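Local coordinates for protein photosystem II stability/assembly factor HCF136, chloroplastic (Cyanidioschyzon merolae, PDB 5OJ3) that is probably essential for photosystem II biogenesis, being needed for an early assembly intermediate that includes D2 and cytochrome b559, at residues A[362-367]-A[379-384]; A[170-175]-A[213-218]. All coordinates share one frame; numbering follows the deposited sequence.

Contact 1 of 2, residues A[362-367]-A[379-384]; sequences GGYGIL and AAVGGG
Val381, Leu367 and Tyr364 bury more surface here than the other residues, as the end of one strand turns away beside the start of its antiparallel neighbour. Val381 sits opposite Ile366 in a non-hydrogen-bonded pair, and its branched side chain divides the work. CG1, anti to the backbone N (chi1 173°), meets Tyr364 CB at 3.5 Å, while CG2 reaches Ile366 CD1 at 3.6 Å, the two side chains crossing obliquely. Leu367 contributes through both its backbone and its side chain. Its N donates a fairly straight bond of 2.7 Å to Ala380 O, in the plane of that carbonyl, and its CD1 lies 3.7 Å from Val381 C, so that its apolar branch packs along the main chain of Val381 and Gly382. Tyr364 reaches beyond the strand pairing, its CG turned to the backbone N side (chi1 -70°). This lays a face of the ring over Gly383, whose CA is 4.2 Å from the ring centroid in a CH-pi contact; a glycine lets the main chain itself approach the ring. Gly382 N also bonds Gly365 O at 3.0 Å, less straight, as the chain enters a type I turn from Val381 to Gly384. The contact is the open end of the beta hairpin 366-371/377-381, the first two strands of a propeller blade; strand 377-381 lies between 366-371 and 386-389, and Thr361 packs on Ile366 and Val381.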
ATOM      1  N   GLY A 362       0.349  22.783   4.631  1.00100.91           N
ATOM      2  CA  GLY A 362      -0.801  23.662   4.712  1.00105.19           C
ATOM      3  C   GLY A 362      -1.987  22.873   5.227  1.00105.00           C
ATOM      4  O   GLY A 362      -1.810  21.981   6.061  1.00105.79           O
ATOM      5  N   GLY A 363      -3.182  23.115   4.703  1.00103.17           N
ATOM      6  CA  GLY A 363      -4.305  22.332   5.178  1.00 95.64           C
ATOM      7  C   GLY A 363      -4.518  21.053   4.412  1.00 83.61           C
ATOM      8  O   GLY A 363      -5.353  20.222   4.784  1.00 83.27           O
ATOM      9  N   TYR A 364      -3.737  20.872   3.355  1.00 72.81           N
ATOM     10  CA  TYR A 364      -3.863  19.723   2.475  1.00 66.49           C
ATOM     11  C   TYR A 364      -3.403  18.453   3.178  1.00 63.02           C
ATOM     12  O   TYR A 364      -2.424  18.455   3.926  1.00 62.70           O
ATOM     13  CB  TYR A 364      -3.046  19.974   1.214  1.00 64.23           C
ATOM     14  CG  TYR A 364      -3.653  21.051   0.347  1.00 67.48           C
ATOM     15  CD1 TYR A 364      -4.771  20.788  -0.433  1.00 67.33           C
ATOM     16  CD2 TYR A 364      -3.128  22.338   0.328  1.00 70.74           C
ATOM     17  CE1 TYR A 364      -5.339  21.769  -1.218  1.00 68.10           C
ATOM     18  CE2 TYR A 364      -3.690  23.328  -0.457  1.00 62.87           C
ATOM     19  CZ  TYR A 364      -4.795  23.034  -1.229  1.00 68.46           C
ATOM     20  OH  TYR A 364      -5.371  24.003  -2.017  1.00 71.14           O
ATOM     21  N   GLY A 365      -4.129  17.368   2.952  1.00 61.08           N
ATOM     22  CA  GLY A 365      -3.823  16.108   3.596  1.00 56.16           C
ATOM     23  C   GLY A 365      -2.773  15.308   2.847  1.00 52.48           C
ATOM     24  O   GLY A 365      -2.689  15.344   1.622  1.00 51.56           O
ATOM     25  N   ILE A 366      -1.958  14.582   3.607  1.00 51.19           N
ATOM     26  CA  ILE A 366      -0.970  13.686   3.019  1.00 49.82           C
ATOM     27  C   ILE A 366      -1.701  12.453   2.509  1.00 49.81           C
ATOM     28  O   ILE A 366      -2.679  12.001   3.117  1.00 46.43           O
ATOM     29  CB  ILE A 366       0.113  13.305   4.045  1.00 46.99           C
ATOM     30  CG1 ILE A 366       0.739  14.547   4.690  1.00 50.10           C
ATOM     31  CG2 ILE A 366       1.197  12.447   3.391  1.00 41.83           C
ATOM     32  CD1 ILE A 366       1.459  15.449   3.725  1.00 50.93           C
ATOM     33  N   LEU A 367      -1.261  11.921   1.372  1.00 54.37           N
ATOM     34  CA  LEU A 367      -1.913  10.755   0.795  1.00 53.44           C
ATOM     35  C   LEU A 367      -1.065   9.494   0.834  1.00 53.53           C
ATOM     36  O   LEU A 367      -1.624   8.399   0.921  1.00 55.82           O
ATOM     37  CB  LEU A 367      -2.329  11.042  -0.654  1.00 53.30           C
ATOM     38  CG  LEU A 367      -3.239  12.267  -0.803  1.00 55.59           C
ATOM     39  CD1 LEU A 367      -3.333  12.726  -2.248  1.00 57.39           C
ATOM     40  CD2 LEU A 367      -4.625  11.985  -0.239  1.00 56.42           C
ATOM     41  N   ALA A 379       6.580  12.459  -0.062  1.00 45.83           N
ATOM     42  CA  ALA A 379       5.169  12.410   0.291  1.00 44.49           C
ATOM     43  C   ALA A 379       4.322  12.982  -0.837  1.00 45.09           C
ATOM     44  O   ALA A 379       4.727  13.936  -1.507  1.00 48.35           O
ATOM     45  CB  ALA A 379       4.895  13.181   1.588  1.00 45.15           C
ATOM     46  N   ALA A 380       3.145  12.395  -1.034  1.00 45.69           N
ATOM     47  CA  ALA A 380       2.166  12.869  -2.005  1.00 49.84           C
ATOM     48  C   ALA A 380       1.036  13.568  -1.261  1.00 55.55           C
ATOM     49  O   ALA A 380       0.544  13.057  -0.248  1.00 53.61           O
ATOM     50  CB  ALA A 380       1.620  11.714  -2.847  1.00 47.78           C
ATOM     51  N   VAL A 381       0.626  14.734  -1.768  1.00 56.77           N
ATOM     52  CA  VAL A 381      -0.267  15.631  -1.049  1.00 55.59           C
ATOM     53  C   VAL A 381      -1.481  15.948  -1.917  1.00 55.72           C
ATOM     54  O   VAL A 381      -1.435  15.873  -3.147  1.00 56.06           O
ATOM     55  CB  VAL A 381       0.486  16.920  -0.632  1.00 58.45           C
ATOM     56  CG1 VAL A 381      -0.436  17.960  -0.038  1.00 61.96           C
ATOM     57  CG2 VAL A 381       1.594  16.581   0.349  1.00 56.25           C
ATOM     58  N   GLY A 382      -2.582  16.315  -1.250  1.00 56.24           N
ATOM     59  CA  GLY A 382      -3.871  16.464  -1.904  1.00 57.83           C
ATOM     60  C   GLY A 382      -3.931  17.577  -2.928  1.00 63.83           C
ATOM     61  O   GLY A 382      -4.760  17.522  -3.842  1.00 64.66           O
ATOM     62  N   GLY A 383      -3.077  18.588  -2.802  1.00 69.72           N
ATOM     63  CA  GLY A 383      -3.059  19.671  -3.758  1.00 79.39           C
ATOM     64  C   GLY A 383      -2.419  19.336  -5.083  1.00 83.81           C
ATOM     65  O   GLY A 383      -2.170  20.237  -5.888  1.00 93.72           O
ATOM     66  N   GLY A 384      -2.142  18.060  -5.336  1.00 80.07           N
ATOM     67  CA  GLY A 384      -1.358  17.685  -6.492  1.00 80.85           C
ATOM     68  C   GLY A 384       0.117  17.940  -6.314  1.00 80.40           C
ATOM     69  O   GLY A 384       0.859  17.954  -7.301  1.00 80.68           O
TER

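Contact 2 of 2, residues A[170-175]-A[213-218]; sequences FSNVSF and LLVTAL
Two strands run nearly parallel, 10° apart with axes 5.5 Å from each other at their closest, yet the hydrogen bond between them runs from main chain to side chain. Ser174 turns its CB toward strand 213-218 and holds OG anti to its own backbone N (chi1 177°), which carries the hydroxyl to the neighbouring main chain. There OG accepts from Ala217 N at 2.8 Å, nearly straight at 166°. Ala217 CB comes back from the other strand alongside this bond, 3.5 Å from Phe175 C; a methyl is small enough to fit between the backbones. An alanine in place of Ser174 would remove OG, the acceptor of Ala217 N, and would probably loosen the link between the strands. Two residues earlier, Asn172 points the same way, with CG in the crowded position between its N and carbonyl carbon. The Asn172 side chain lies against the main chain from Leu213 to Val215 and crosses the Val215 side chain obliquely. Each strand carries a classic beta bulge near its start, Ser171 and Asn172 facing Ile183, and Leu213 and Leu214 facing Val226. On strand 120-125, the first of the preceding blade, Asp124 OD2 similarly accepts from Phe175 N. Such side-chain links between the first strands of successive four-stranded sheets fit the inner wall of a beta-propeller, where neighbouring blades converge on the central pore.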
ATOM      1  N   PHE A 170      -8.356  -2.622 -11.498  1.00 71.97           N
ATOM      2  CA  PHE A 170      -7.296  -3.515 -11.046  1.00 67.40           C
ATOM      3  C   PHE A 170      -6.551  -2.873  -9.883  1.00 70.05           C
ATOM      4  O   PHE A 170      -5.931  -1.815 -10.044  1.00 70.19           O
ATOM      5  CB  PHE A 170      -6.350  -3.854 -12.194  1.00 62.73           C
ATOM      6  CG  PHE A 170      -6.926  -4.844 -13.155  1.00 63.78           C
ATOM      7  CD1 PHE A 170      -6.955  -6.192 -12.840  1.00 63.39           C
ATOM      8  CD2 PHE A 170      -7.473  -4.428 -14.356  1.00 66.13           C
ATOM      9  CE1 PHE A 170      -7.500  -7.107 -13.712  1.00 66.95           C
ATOM     10  CE2 PHE A 170      -8.018  -5.339 -15.234  1.00 68.67           C
ATOM     11  CZ  PHE A 170      -8.035  -6.678 -14.911  1.00 69.64           C
ATOM     12  N   SER A 171      -6.606  -3.524  -8.720  1.00 72.96           N
ATOM     13  CA  SER A 171      -6.133  -2.906  -7.485  1.00 75.05           C
ATOM     14  C   SER A 171      -4.622  -3.021  -7.331  1.00 77.62           C
ATOM     15  O   SER A 171      -3.953  -2.032  -7.011  1.00 80.99           O
ATOM     16  CB  SER A 171      -6.845  -3.530  -6.284  1.00 74.45           C
ATOM     17  OG  SER A 171      -8.209  -3.148  -6.254  1.00 77.40           O
ATOM     18  N   ASN A 172      -4.059  -4.210  -7.540  1.00 80.28           N
ATOM     19  CA  ASN A 172      -2.623  -4.358  -7.345  1.00 79.47           C
ATOM     20  C   ASN A 172      -2.095  -5.519  -8.177  1.00 77.80           C
ATOM     21  O   ASN A 172      -2.851  -6.348  -8.689  1.00 80.00           O
ATOM     22  CB  ASN A 172      -2.271  -4.555  -5.864  1.00 81.48           C
ATOM     23  CG  ASN A 172      -3.199  -5.525  -5.163  1.00 86.47           C
ATOM     24  OD1 ASN A 172      -4.371  -5.225  -4.930  1.00 89.60           O
ATOM     25  ND2 ASN A 172      -2.677  -6.695  -4.819  1.00 86.62           N
ATOM     26  N   VAL A 173      -0.766  -5.561  -8.287  1.00 67.80           N
ATOM     27  CA  VAL A 173      -0.034  -6.635  -8.945  1.00 60.74           C
ATOM     28  C   VAL A 173       1.173  -6.961  -8.071  1.00 55.06           C
ATOM     29  O   VAL A 173       1.711  -6.093  -7.378  1.00 54.63           O
ATOM     30  CB  VAL A 173       0.395  -6.247 -10.382  1.00 61.12           C
ATOM     31  CG1 VAL A 173       1.441  -5.139 -10.359  1.00 61.33           C
ATOM     32  CG2 VAL A 173       0.908  -7.463 -11.142  1.00 61.65           C
ATOM     33  N   SER A 174       1.591  -8.227  -8.089  1.00 50.48           N
ATOM     34  CA  SER A 174       2.644  -8.676  -7.184  1.00 46.58           C
ATOM     35  C   SER A 174       3.407  -9.843  -7.797  1.00 46.26           C
ATOM     36  O   SER A 174       2.793 -10.806  -8.266  1.00 46.19           O
ATOM     37  CB  SER A 174       2.057  -9.081  -5.826  1.00 44.46           C
ATOM     38  OG  SER A 174       3.064  -9.574  -4.962  1.00 43.57           O
ATOM     39  N   PHE A 175       4.737  -9.762  -7.765  1.00 47.51           N
ATOM     40  CA  PHE A 175       5.619 -10.739  -8.390  1.00 49.37           C
ATOM     41  C   PHE A 175       6.383 -11.550  -7.350  1.00 50.39           C
ATOM     42  O   PHE A 175       6.752 -11.046  -6.286  1.00 51.99           O
ATOM     43  CB  PHE A 175       6.636 -10.057  -9.312  1.00 50.27           C
ATOM     44  CG  PHE A 175       6.238 -10.036 -10.760  1.00 51.87           C
ATOM     45  CD1 PHE A 175       6.491 -11.126 -11.579  1.00 54.92           C
ATOM     46  CD2 PHE A 175       5.636  -8.917 -11.308  1.00 52.26           C
ATOM     47  CE1 PHE A 175       6.136 -11.104 -12.915  1.00 57.25           C
ATOM     48  CE2 PHE A 175       5.277  -8.889 -12.642  1.00 55.47           C
ATOM     49  CZ  PHE A 175       5.529  -9.984 -13.448  1.00 57.90           C
ATOM     50  N   LEU A 213      -8.364  -7.181  -1.296  1.00 38.48           N
ATOM     51  CA  LEU A 213      -7.776  -5.867  -1.095  1.00 36.90           C
ATOM     52  C   LEU A 213      -6.275  -5.835  -1.317  1.00 35.51           C
ATOM     53  O   LEU A 213      -5.757  -4.825  -1.798  1.00 33.36           O
ATOM     54  CB  LEU A 213      -8.085  -5.361   0.323  1.00 33.88           C
ATOM     55  CG  LEU A 213      -7.734  -3.908   0.645  1.00 32.21           C
ATOM     56  CD1 LEU A 213      -8.377  -2.973  -0.363  1.00 32.37           C
ATOM     57  CD2 LEU A 213      -8.181  -3.561   2.052  1.00 30.84           C
ATOM     58  N   LEU A 214      -5.566  -6.914  -0.995  1.00 36.60           N
ATOM     59  CA  LEU A 214      -4.117  -6.955  -1.147  1.00 37.44           C
ATOM     60  C   LEU A 214      -3.697  -8.393  -1.395  1.00 37.53           C
ATOM     61  O   LEU A 214      -4.017  -9.278  -0.597  1.00 37.62           O
ATOM     62  CB  LEU A 214      -3.418  -6.401   0.098  1.00 37.63           C
ATOM     63  CG  LEU A 214      -1.893  -6.302   0.054  1.00 35.74           C
ATOM     64  CD1 LEU A 214      -1.448  -5.335  -1.032  1.00 37.09           C
ATOM     65  CD2 LEU A 214      -1.342  -5.886   1.410  1.00 33.77           C
ATOM     66  N   VAL A 215      -2.995  -8.626  -2.499  1.00 37.46           N
ATOM     67  CA  VAL A 215      -2.357  -9.909  -2.758  1.00 37.27           C
ATOM     68  C   VAL A 215      -0.850  -9.697  -2.713  1.00 35.00           C
ATOM     69  O   VAL A 215      -0.341  -8.621  -3.052  1.00 34.19           O
ATOM     70  CB  VAL A 215      -2.802 -10.534  -4.101  1.00 38.31           C
ATOM     71  CG1 VAL A 215      -2.026  -9.944  -5.271  1.00 37.82           C
ATOM     72  CG2 VAL A 215      -2.644 -12.050  -4.059  1.00 38.74           C
ATOM     73  N   THR A 216      -0.137 -10.723  -2.258  1.00 35.20           N
ATOM     74  CA  THR A 216       1.313 -10.655  -2.109  1.00 36.77           C
ATOM     75  C   THR A 216       1.895 -11.996  -2.523  1.00 40.00           C
ATOM     76  O   THR A 216       1.565 -13.027  -1.929  1.00 42.01           O
ATOM     77  CB  THR A 216       1.716 -10.316  -0.668  1.00 36.02           C
ATOM     78  OG1 THR A 216       0.789  -9.372  -0.113  1.00 36.19           O
ATOM     79  CG2 THR A 216       3.117  -9.727  -0.632  1.00 32.58           C
ATOM     80  N   ALA A 217       2.753 -11.983  -3.540  1.00 40.41           N
ATOM     81  CA  ALA A 217       3.342 -13.211  -4.050  1.00 39.57           C
ATOM     82  C   ALA A 217       4.464 -13.673  -3.128  1.00 38.68           C
ATOM     83  O   ALA A 217       5.379 -12.904  -2.816  1.00 35.97           O
ATOM     84  CB  ALA A 217       3.864 -12.998  -5.470  1.00 42.00           C
ATOM     85  N   LEU A 218       4.390 -14.935  -2.695  1.00 38.94           N
ATOM     86  CA  LEU A 218       5.297 -15.467  -1.687  1.00 40.32           C
ATOM     87  C   LEU A 218       6.334 -16.431  -2.233  1.00 39.46           C
ATOM     88  O   LEU A 218       7.328 -16.696  -1.547  1.00 40.10           O
ATOM     89  CB  LEU A 218       4.508 -16.198  -0.592  1.00 41.62           C
ATOM     90  CG  LEU A 218       3.438 -15.451   0.205  1.00 43.94           C
ATOM     91  CD1 LEU A 218       3.175 -16.187   1.507  1.00 45.23           C
ATOM     92  CD2 LEU A 218       3.852 -14.013   0.476  1.00 35.61           C
TER

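In the fold
From the N terminus, strand 109-111 joins the sheet formed by the last strands of the chain, so the ring of seven blades is closed by both ends. Contact 2 comes first: after strand 169-176 the chain completes its four-stranded blade through 200-202, then enters the next at 212-219, so this contact ties one blade to its successor. Contact 2 spans 37 intervening residues; contact 1 spans only 11, more than half of them strand, within the hairpin that opens a later blade. The two are in series, neither nested nor crossing. The centres of contact 1 and contact 2 lie about 26 Å apart, on opposite sides of the centre of the chain.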